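Local coordinates for uncharacterized protein, DUF633, LMOf2365_1472 (PDB 3GNL) that is of unknown function but probably methylates N1 of the adenine at position 22 of tRNA, with S-adenosylmethionine as methyl donor, at residues I25-S30 / Y34-A39; K63-S68 / E72-R77; N198-I203 / E225-L230; Q205-N210 / A219-L224. All coordinates share one frame; numbering follows the deposited sequence.

Contact 1: residues I25-S30 / Y34-A39; sequences IADIGS and YLPCFA
Pro36, in the first turn of helix 34-41, turns its ring toward the end of strand 23-28 and lies across the carboxylate of Asp27, the two side chains meeting at about a right angle. The evidence is a short approach of Pro36 CD to Asp27 OD2, 3.3 Å, backed by Pro36 CG at 3.8 Å from Asp27 CB. On Asp27, CG stands anti to the backbone N (chi1 -172°), which carries the carboxylate out from the strand to the proline ring. Ser30 reaches the same ring: its OG is 3.6 Å from Pro36 CD. That hydroxyl also gives its proton to Asp27, with Ser30 OG 2.7 Å from Asp27 OD2. The hydroxyl arrives from above the carboxylate plane, 54° out of it, and thereby ties the two ends of the type II turn that runs from Asp27 to Ser30. Gly29 takes the positive phi (64°) of that turn. The apolar half of the contact lies further back along the strand, where Ile25 CD1 meets Leu35 CD2 at 4.2 Å and the two side chains approach obliquely. Leu35 CD2 also comes within 4.1 Å of Asp27 OD2, which places this methyl between the apolar and polar parts. Behind Leu35 stands helix 10-16, through Val15 and Ala16, while Ala48 of strand 45-52 touches both Ile25 and Pro36. A first strand, a glycine-bearing turn and a returning helix make up the opening of a Rossmann-like beta-alpha-beta unit, consistent with the glycine-containing cofactor-binding motif of class I methyltransferases.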
# COMPACT_ATOMS: atom_id res chain seq x y z
N ILE A 25 14.93 7.78 3.47
CA ILE A 25 13.74 6.87 3.46
C ILE A 25 13.78 5.83 4.56
O ILE A 25 14.85 5.47 5.08
CB ILE A 25 13.57 6.18 2.12
CG1 ILE A 25 14.64 5.07 1.93
CG2 ILE A 25 13.59 7.21 0.93
CD1 ILE A 25 14.46 4.23 0.65
N ALA A 26 12.62 5.32 4.95
CA ALA A 26 12.54 4.13 5.78
C ALA A 26 11.61 3.11 5.13
O ALA A 26 10.45 3.43 4.86
CB ALA A 26 12.09 4.44 7.20
N ASP A 27 12.14 1.92 4.89
CA ASP A 27 11.41 0.82 4.29
C ASP A 27 11.06 -0.20 5.37
O ASP A 27 11.91 -0.98 5.81
CB ASP A 27 12.27 0.18 3.18
CG ASP A 27 11.52 -0.85 2.36
OD1 ASP A 27 10.28 -0.90 2.50
OD2 ASP A 27 12.15 -1.60 1.59
N ILE A 28 9.78 -0.22 5.74
CA ILE A 28 9.30 -1.02 6.85
C ILE A 28 8.96 -2.43 6.40
O ILE A 28 8.13 -2.60 5.49
CB ILE A 28 8.08 -0.37 7.43
CG1 ILE A 28 8.38 1.11 7.69
CG2 ILE A 28 7.61 -1.15 8.66
CD1 ILE A 28 9.53 1.39 8.80
N GLY A 29 9.53 -3.44 7.03
CA GLY A 29 9.36 -4.80 6.50
C GLY A 29 9.98 -4.95 5.14
O GLY A 29 9.40 -5.58 4.21
N SER A 30 11.18 -4.42 4.99
CA SER A 30 11.84 -4.38 3.68
C SER A 30 12.07 -5.77 3.11
O SER A 30 12.50 -6.70 3.83
CB SER A 30 13.20 -3.72 3.88
OG SER A 30 13.81 -3.48 2.63
N TYR A 34 16.14 -4.85 -0.92
CA TYR A 34 16.36 -4.65 -2.36
C TYR A 34 16.02 -3.22 -2.75
O TYR A 34 16.81 -2.56 -3.48
CB TYR A 34 15.48 -5.57 -3.21
CG TYR A 34 15.77 -7.04 -3.17
CD1 TYR A 34 17.07 -7.51 -3.12
CD2 TYR A 34 14.73 -7.96 -3.19
CE1 TYR A 34 17.34 -8.89 -3.10
CE2 TYR A 34 14.98 -9.34 -3.15
CZ TYR A 34 16.30 -9.77 -3.09
OH TYR A 34 16.56 -11.12 -3.06
N LEU A 35 14.86 -2.74 -2.30
CA LEU A 35 14.43 -1.39 -2.66
C LEU A 35 15.37 -0.29 -2.12
O LEU A 35 15.79 0.57 -2.89
CB LEU A 35 12.94 -1.20 -2.33
CG LEU A 35 12.36 0.19 -2.56
CD1 LEU A 35 10.85 0.11 -2.87
CD2 LEU A 35 12.62 1.15 -1.44
N PRO A 36 15.75 -0.34 -0.84
CA PRO A 36 16.73 0.63 -0.31
C PRO A 36 18.02 0.59 -1.08
O PRO A 36 18.59 1.65 -1.39
CB PRO A 36 16.95 0.16 1.11
CG PRO A 36 15.63 -0.48 1.50
CD PRO A 36 15.14 -1.15 0.23
N CYS A 37 18.51 -0.59 -1.43
CA CYS A 37 19.78 -0.66 -2.18
C CYS A 37 19.60 -0.02 -3.54
O CYS A 37 20.47 0.74 -3.96
CB CYS A 37 20.29 -2.09 -2.30
SG CYS A 37 20.93 -2.81 -0.69
N PHE A 38 18.50 -0.34 -4.21
CA PHE A 38 18.24 0.19 -5.57
C PHE A 38 18.15 1.72 -5.51
O PHE A 38 18.72 2.39 -6.39
CB PHE A 38 16.94 -0.39 -6.07
CG PHE A 38 16.41 0.24 -7.33
CD1 PHE A 38 16.81 -0.25 -8.56
CD2 PHE A 38 15.44 1.23 -7.26
CE1 PHE A 38 16.28 0.29 -9.76
CE2 PHE A 38 14.89 1.75 -8.45
CZ PHE A 38 15.32 1.28 -9.69
N ALA A 39 17.51 2.27 -4.49
CA ALA A 39 17.25 3.69 -4.43
C ALA A 39 18.49 4.46 -4.01
O ALA A 39 18.74 5.60 -4.46
CB ALA A 39 16.10 3.99 -3.55

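Contact 2: residues K63-S68 / E72-R77; sequences KQVRSS and EQIDVR
Val65, on the last turns of helix 55-67, overlaps Ile74 and Val76, alternate residues of strand 74-78 whose side chains point toward the helix. One methyl meets both: Val65 CG2 is 3.6 Å from Val76 CG2 and 3.8 Å from Ile74 CG2. Val65 and Val76 lie side by side, pointing opposite ways, whereas Val65 crosses Ile74 at a slant. The other branch, CG1, stands anti to the backbone N (chi1 169°) and lies against the strand itself, with Val65 CG1 4.0 Å from Ile74 CB and 3.8 Å from Ile74 O. Strand alternation sends Asp75 away from the helix. There Arg77 NH2 binds Asp75 OD2 at 3.0 Å, nearly straight at 161°, using the anti side of the carboxylate; a second arm, Arg77 NH1, pairs with Asp89. Val76 is further covered by Phe58, Ala61 and Gln62 of the helix, and Ile74 by Val40 of helix 34-41. The elements joined are the helix and second strand of the beta-alpha-beta unit 45-52, 55-67, 74-78. The methyl groups face the helix while the Asp75-Arg77 salt bridge forms on the far side, and the contact itself rests on van der Waals packing and burial of methyl groups.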
# COMPACT_ATOMS: atom_id res chain seq x y z
N LYS A 63 22.66 -8.85 4.95
CA LYS A 63 23.60 -9.45 3.98
C LYS A 63 23.50 -8.78 2.63
O LYS A 63 24.51 -8.58 1.99
CB LYS A 63 23.44 -10.95 3.86
CG LYS A 63 23.98 -11.69 5.09
CD LYS A 63 23.82 -13.17 4.93
CE LYS A 63 24.42 -13.97 6.13
NZ LYS A 63 25.92 -14.09 6.05
N GLN A 64 22.30 -8.39 2.21
CA GLN A 64 22.15 -7.71 0.93
C GLN A 64 22.84 -6.34 0.98
O GLN A 64 23.51 -5.95 -0.01
CB GLN A 64 20.66 -7.57 0.58
CG GLN A 64 20.38 -6.68 -0.63
CD GLN A 64 20.92 -7.24 -1.94
OE1 GLN A 64 20.81 -8.42 -2.22
NE2 GLN A 64 21.49 -6.36 -2.75
N VAL A 65 22.71 -5.62 2.09
CA VAL A 65 23.27 -4.28 2.26
C VAL A 65 24.81 -4.41 2.20
O VAL A 65 25.47 -3.62 1.51
CB VAL A 65 22.79 -3.57 3.56
CG1 VAL A 65 23.59 -2.30 3.86
CG2 VAL A 65 21.28 -3.23 3.42
N ARG A 66 25.36 -5.42 2.89
CA ARG A 66 26.81 -5.64 2.87
C ARG A 66 27.30 -6.00 1.47
O ARG A 66 28.28 -5.42 0.97
CB ARG A 66 27.13 -6.74 3.86
CG ARG A 66 27.35 -6.17 5.24
N SER A 67 26.59 -6.91 0.81
CA SER A 67 26.88 -7.34 -0.55
C SER A 67 26.85 -6.18 -1.57
O SER A 67 27.49 -6.25 -2.61
CB SER A 67 25.89 -8.41 -0.98
OG SER A 67 26.08 -8.76 -2.35
N SER A 68 26.06 -5.15 -1.27
CA SER A 68 25.92 -4.00 -2.15
C SER A 68 26.97 -2.93 -1.85
O SER A 68 27.08 -1.96 -2.59
CB SER A 68 24.51 -3.40 -2.01
OG SER A 68 23.58 -4.30 -2.59
N GLU A 72 27.34 2.12 4.67
CA GLU A 72 27.47 3.51 5.13
C GLU A 72 26.21 4.34 4.88
O GLU A 72 26.00 5.37 5.54
CB GLU A 72 28.71 4.20 4.53
CG GLU A 72 30.05 3.75 5.16
CD GLU A 72 31.24 4.59 4.71
OE1 GLU A 72 32.15 4.04 4.06
OE2 GLU A 72 31.26 5.80 5.00
N GLN A 73 25.37 3.89 3.95
CA GLN A 73 24.15 4.65 3.59
C GLN A 73 22.83 4.01 4.05
O GLN A 73 21.79 4.66 3.98
CB GLN A 73 24.10 4.92 2.09
CG GLN A 73 25.01 6.13 1.69
CD GLN A 73 24.96 6.43 0.20
OE1 GLN A 73 25.57 5.72 -0.60
NE2 GLN A 73 24.26 7.52 -0.17
N ILE A 74 22.89 2.76 4.51
CA ILE A 74 21.69 2.01 4.89
C ILE A 74 21.88 1.30 6.21
O ILE A 74 22.82 0.49 6.38
CB ILE A 74 21.29 0.99 3.83
CG1 ILE A 74 21.16 1.68 2.44
CG2 ILE A 74 20.02 0.27 4.26
CD1 ILE A 74 20.93 0.72 1.35
N ASP A 75 20.99 1.63 7.13
CA ASP A 75 20.96 1.03 8.44
C ASP A 75 19.88 -0.05 8.40
O ASP A 75 18.73 0.23 8.05
CB ASP A 75 20.57 2.04 9.52
CG ASP A 75 21.67 3.08 9.84
OD1 ASP A 75 22.87 2.85 9.49
OD2 ASP A 75 21.33 4.12 10.46
N VAL A 76 20.26 -1.26 8.73
CA VAL A 76 19.28 -2.32 8.90
C VAL A 76 18.98 -2.44 10.37
O VAL A 76 19.89 -2.62 11.19
CB VAL A 76 19.75 -3.66 8.31
CG1 VAL A 76 18.66 -4.75 8.45
CG2 VAL A 76 20.18 -3.46 6.86
N ARG A 77 17.70 -2.32 10.71
CA ARG A 77 17.28 -2.33 12.09
C ARG A 77 16.15 -3.33 12.38
O ARG A 77 15.21 -3.47 11.58
CB ARG A 77 16.81 -0.94 12.47
CG ARG A 77 17.92 0.11 12.39
CD ARG A 77 17.43 1.47 12.82
NE ARG A 77 18.37 2.55 12.45
CZ ARG A 77 18.15 3.85 12.64
NH1 ARG A 77 17.00 4.30 13.17
NH2 ARG A 77 19.07 4.75 12.26

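Contact 3: residues N198-I203 / E225-L230; sequences NTWQNI and EHKIAL
The two helical segments run roughly antiparallel, their axes 9.4 Å apart at closest approach and crossing at -149°, and the backbones are nearest at Trp200 and Ile228, whose CA atoms lie 6.9 Å from each other. Trp200 CB packs on Ile228 CG1 at 3.7 Å, while the indole, with CG anti to its own carbonyl carbon (chi1 -67°), swings to the Lys227 side. Lys227 CB sits over the six-membered ring in a CH-pi contact, 3.8 Å from its centroid and 18° off the normal. Further along the same chain Lys227 CD lies over the same face, offset toward the rim and 3.7 Å from Trp200 CZ2, so the aliphatic part of the lysine runs across the indole at about a right angle. This is the middle of a long helical hairpin, formed by helices 187-208 and 215-235, that extends the chain beyond the Rossmann-like sheet. Lys227 then bends at its two outer torsions and carries NZ away from the tryptophan, toward a long, weak ion pair with Glu223. On the flank beyond Trp200, Ile228 CD1 rests on Gln201 CG at 3.6 Å, the two side chains meeting at a slant, and Ile204 adds to the covering of Ile228. Phe176 of helix 172-177, Trp193, Leu224 and Val231 also touch Trp200.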
# COMPACT_ATOMS: atom_id res chain seq x y z
N ASN A 198 -18.33 -9.65 -10.90
CA ASN A 198 -18.94 -10.88 -11.43
C ASN A 198 -18.97 -11.92 -10.32
O ASN A 198 -19.99 -12.59 -10.15
CB ASN A 198 -18.13 -11.43 -12.59
CG ASN A 198 -18.33 -10.66 -13.87
OD1 ASN A 198 -19.29 -9.92 -14.03
ND2 ASN A 198 -17.42 -10.88 -14.83
N THR A 199 -17.89 -12.05 -9.54
CA THR A 199 -17.93 -12.95 -8.40
C THR A 199 -19.02 -12.59 -7.38
O THR A 199 -19.74 -13.44 -6.91
CB THR A 199 -16.56 -13.12 -7.78
OG1 THR A 199 -15.78 -13.92 -8.69
CG2 THR A 199 -16.61 -13.95 -6.52
N TRP A 200 -19.14 -11.31 -7.02
CA TRP A 200 -20.17 -10.91 -6.07
C TRP A 200 -21.59 -11.24 -6.57
O TRP A 200 -22.39 -11.74 -5.77
CB TRP A 200 -20.03 -9.40 -5.82
CG TRP A 200 -18.75 -9.04 -5.09
CD1 TRP A 200 -18.07 -9.79 -4.17
CD2 TRP A 200 -18.04 -7.79 -5.22
NE1 TRP A 200 -16.92 -9.08 -3.73
CE2 TRP A 200 -16.90 -7.88 -4.38
CE3 TRP A 200 -18.25 -6.63 -6.00
CZ2 TRP A 200 -15.97 -6.82 -4.28
CZ3 TRP A 200 -17.27 -5.58 -5.91
CH2 TRP A 200 -16.17 -5.72 -5.07
N GLN A 201 -21.88 -11.03 -7.86
CA GLN A 201 -23.20 -11.35 -8.44
C GLN A 201 -23.39 -12.84 -8.37
O GLN A 201 -24.49 -13.30 -8.03
CB GLN A 201 -23.29 -10.94 -9.91
CG GLN A 201 -23.15 -9.45 -10.14
CD GLN A 201 -22.98 -9.05 -11.61
OE1 GLN A 201 -22.79 -9.89 -12.51
NE2 GLN A 201 -23.02 -7.74 -11.85
N ASN A 202 -22.32 -13.59 -8.64
CA ASN A 202 -22.47 -15.05 -8.57
C ASN A 202 -22.77 -15.52 -7.15
O ASN A 202 -23.57 -16.45 -6.94
CB ASN A 202 -21.23 -15.76 -9.12
CG ASN A 202 -21.03 -15.55 -10.63
OD1 ASN A 202 -21.95 -15.18 -11.34
ND2 ASN A 202 -19.83 -15.83 -11.10
N ILE A 203 -22.15 -14.87 -6.15
CA ILE A 203 -22.37 -15.26 -4.77
C ILE A 203 -23.82 -14.98 -4.42
O ILE A 203 -24.44 -15.78 -3.73
CB ILE A 203 -21.43 -14.51 -3.80
CG1 ILE A 203 -19.98 -14.94 -4.06
CG2 ILE A 203 -21.78 -14.81 -2.30
CD1 ILE A 203 -19.00 -14.01 -3.34
N GLU A 225 -24.73 -6.43 -2.92
CA GLU A 225 -25.43 -5.51 -3.83
C GLU A 225 -24.80 -4.11 -3.84
O GLU A 225 -24.69 -3.50 -4.90
CB GLU A 225 -26.93 -5.41 -3.52
CG GLU A 225 -27.70 -6.69 -3.89
CD GLU A 225 -29.12 -6.73 -3.30
OE1 GLU A 225 -29.39 -6.05 -2.29
OE2 GLU A 225 -29.95 -7.47 -3.86
N HIS A 226 -24.41 -3.65 -2.66
CA HIS A 226 -23.79 -2.32 -2.49
C HIS A 226 -22.46 -2.27 -3.22
O HIS A 226 -22.16 -1.30 -3.96
CB HIS A 226 -23.57 -2.01 -0.99
CG HIS A 226 -22.90 -0.69 -0.71
ND1 HIS A 226 -23.38 0.51 -1.19
CD2 HIS A 226 -21.83 -0.38 0.06
CE1 HIS A 226 -22.61 1.50 -0.76
NE2 HIS A 226 -21.66 0.98 0.01
N LYS A 227 -21.66 -3.32 -3.05
CA LYS A 227 -20.39 -3.37 -3.73
C LYS A 227 -20.53 -3.43 -5.25
O LYS A 227 -19.81 -2.75 -5.98
CB LYS A 227 -19.52 -4.53 -3.25
CG LYS A 227 -19.11 -4.49 -1.76
CD LYS A 227 -18.17 -5.67 -1.55
CE LYS A 227 -18.26 -6.25 -0.18
NZ LYS A 227 -17.08 -5.93 0.62
N ILE A 228 -21.47 -4.24 -5.74
CA ILE A 228 -21.70 -4.30 -7.18
C ILE A 228 -22.15 -2.92 -7.73
O ILE A 228 -21.70 -2.49 -8.78
CB ILE A 228 -22.79 -5.41 -7.53
CG1 ILE A 228 -22.28 -6.82 -7.20
CG2 ILE A 228 -23.29 -5.30 -8.94
CD1 ILE A 228 -23.47 -7.78 -6.99
N ALA A 229 -23.05 -2.26 -6.99
CA ALA A 229 -23.52 -0.93 -7.40
C ALA A 229 -22.37 0.08 -7.45
O ALA A 229 -22.28 0.87 -8.40
CB ALA A 229 -24.64 -0.47 -6.47
N LEU A 230 -21.45 -0.02 -6.50
CA LEU A 230 -20.26 0.86 -6.56
C LEU A 230 -19.43 0.63 -7.82
O LEU A 230 -18.92 1.57 -8.44
CB LEU A 230 -19.40 0.71 -5.31
CG LEU A 230 -19.96 1.21 -3.99
CD1 LEU A 230 -19.16 0.67 -2.82
CD2 LEU A 230 -19.98 2.75 -4.00

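Contact 4: residues Q205-N210 / A219-L224; sequences QTISNN and AKIREL
A partly buried, mainly apolar helix-helix contact joins the last turn of helix 187-208 to an early part of helix 215-235, through Ile207 and Ser208 on one side and Ile221 on the other. The terminal methyl of Ile221 makes the closest approaches. Its CG1 is anti to its own carbonyl carbon (chi1 -72°), and the extended chain beyond carries that methyl across, where Ile221 CD1 is 3.8 Å from Ile207 CG2 and 3.4 Å from Ser208 OG. The two isoleucines lie alongside each other with their tips pointing past one another. The serine oxygen has a polar partner of its own: Ser208 OG donates to the carbonyl oxygen of Ile204, one turn earlier. Ile207 CD1 more loosely covers Lys220, at 4.4 Å from Lys220 CG. Inward along the pair, Leu224 continues the apolar seam against Ile203 and Ile204. Where the first helix ends, Asn209 leaves helical geometry, and its side chain turns back so that Asn209 ND2 bonds Gln205 OE1 at 3.0 Å, with the acceptor in its amide plane and an N-H...O angle of 146°. An apolar pairing next to the point where one helix stops and the chain turns back into its partner is characteristic of an antiparallel helical hairpin near its connecting loop.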
# COMPACT_ATOMS: atom_id res chain seq x y z
N GLN A 205 -26.42 -15.04 -6.27
CA GLN A 205 -27.27 -16.08 -6.88
C GLN A 205 -27.16 -17.39 -6.08
O GLN A 205 -28.17 -18.00 -5.72
CB GLN A 205 -26.95 -16.24 -8.37
CG GLN A 205 -27.46 -17.60 -8.97
CD GLN A 205 -28.23 -17.51 -10.28
OE1 GLN A 205 -29.47 -17.67 -10.31
NE2 GLN A 205 -27.51 -17.32 -11.38
N THR A 206 -25.94 -17.77 -5.69
CA THR A 206 -25.71 -19.00 -4.92
C THR A 206 -26.47 -18.95 -3.59
O THR A 206 -27.12 -19.93 -3.20
CB THR A 206 -24.23 -19.22 -4.68
OG1 THR A 206 -23.62 -19.47 -5.95
CG2 THR A 206 -23.98 -20.37 -3.73
N ILE A 207 -26.43 -17.82 -2.90
CA ILE A 207 -27.10 -17.75 -1.62
C ILE A 207 -28.62 -17.75 -1.78
O ILE A 207 -29.32 -18.44 -1.01
CB ILE A 207 -26.68 -16.48 -0.85
CG1 ILE A 207 -25.20 -16.59 -0.49
CG2 ILE A 207 -27.55 -16.30 0.44
CD1 ILE A 207 -24.64 -15.25 0.02
N SER A 208 -29.09 -17.01 -2.78
CA SER A 208 -30.51 -16.74 -3.00
C SER A 208 -31.21 -18.01 -3.37
O SER A 208 -32.41 -18.17 -3.07
CB SER A 208 -30.68 -15.72 -4.13
OG SER A 208 -30.22 -14.45 -3.72
N ASN A 209 -30.48 -18.92 -4.01
CA ASN A 209 -31.08 -20.18 -4.44
C ASN A 209 -30.90 -21.32 -3.45
O ASN A 209 -31.22 -22.45 -3.78
CB ASN A 209 -30.61 -20.57 -5.84
CG ASN A 209 -30.95 -19.51 -6.91
OD1 ASN A 209 -32.06 -18.96 -6.94
ND2 ASN A 209 -30.01 -19.24 -7.81
N ASN A 210 -30.44 -21.03 -2.24
CA ASN A 210 -30.41 -22.03 -1.15
C ASN A 210 -31.37 -21.61 -0.04
O ASN A 210 -30.95 -21.41 1.10
CB ASN A 210 -29.00 -22.15 -0.52
CG ASN A 210 -27.94 -22.57 -1.49
OD1 ASN A 210 -26.73 -22.43 -1.21
ND2 ASN A 210 -28.36 -23.04 -2.67
N ALA A 219 -28.11 -10.02 4.98
CA ALA A 219 -27.26 -8.86 5.20
C ALA A 219 -26.05 -8.97 4.27
O ALA A 219 -25.63 -7.97 3.69
CB ALA A 219 -26.82 -8.78 6.64
N LYS A 220 -25.53 -10.19 4.11
CA LYS A 220 -24.40 -10.42 3.19
C LYS A 220 -24.80 -10.02 1.76
O LYS A 220 -24.02 -9.37 1.02
CB LYS A 220 -23.92 -11.87 3.28
CG LYS A 220 -22.66 -12.23 2.46
CD LYS A 220 -21.89 -13.43 3.08
CE LYS A 220 -20.40 -13.43 2.63
NZ LYS A 220 -19.75 -14.79 2.58
N ILE A 221 -26.02 -10.38 1.35
CA ILE A 221 -26.54 -10.04 0.03
C ILE A 221 -26.65 -8.52 -0.15
O ILE A 221 -26.23 -7.99 -1.16
CB ILE A 221 -27.90 -10.75 -0.25
CG1 ILE A 221 -27.66 -12.25 -0.49
CG2 ILE A 221 -28.65 -10.14 -1.43
CD1 ILE A 221 -28.91 -13.02 -0.87
N ARG A 222 -27.23 -7.83 0.84
CA ARG A 222 -27.25 -6.37 0.83
C ARG A 222 -25.85 -5.78 0.65
O ARG A 222 -25.67 -4.87 -0.16
CB ARG A 222 -27.91 -5.84 2.09
CG ARG A 222 -29.37 -5.52 1.89
CD ARG A 222 -30.02 -4.97 3.17
NE ARG A 222 -30.40 -6.06 4.08
CZ ARG A 222 -29.83 -6.33 5.25
NH1 ARG A 222 -28.83 -5.58 5.73
NH2 ARG A 222 -30.26 -7.35 5.96
N GLU A 223 -24.88 -6.28 1.41
CA GLU A 223 -23.50 -5.82 1.28
C GLU A 223 -22.96 -6.05 -0.15
O GLU A 223 -22.39 -5.16 -0.76
CB GLU A 223 -22.56 -6.45 2.31
CG GLU A 223 -21.11 -6.03 2.03
CD GLU A 223 -20.15 -6.18 3.20
OE1 GLU A 223 -19.95 -7.32 3.68
OE2 GLU A 223 -19.55 -5.14 3.59
N LEU A 224 -23.17 -7.25 -0.68
CA LEU A 224 -22.72 -7.55 -2.04
C LEU A 224 -23.42 -6.67 -3.08
O LEU A 224 -22.79 -6.20 -4.06
CB LEU A 224 -22.94 -9.04 -2.36
CG LEU A 224 -22.08 -10.00 -1.55
CD1 LEU A 224 -22.69 -11.40 -1.67
CD2 LEU A 224 -20.64 -10.00 -2.03

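How the contacts relate
From the N terminus, contact 1 closes the short turn between strand 23-28 and helix 34-41, and contact 2 follows in series, closing the turn between helix 55-67 and strand 74-78. Their centres are 10 Å apart and they touch, Pro36 O lying 3.7 Å from Ile74 CD1 and Cys37 packing on Gln64 and Ser68; both serve the same sheet, in successive beta-alpha-beta units. Much later, contact 3 spans the hairpin of helices 187-208 and 215-235, and contact 4 is nested inside it, nearer the connecting loop. These two touch through side chains of the same two helices. The two pairs occupy opposite sides of the chain's centre, contacts 1 and 3 having centres about 38 Å apart.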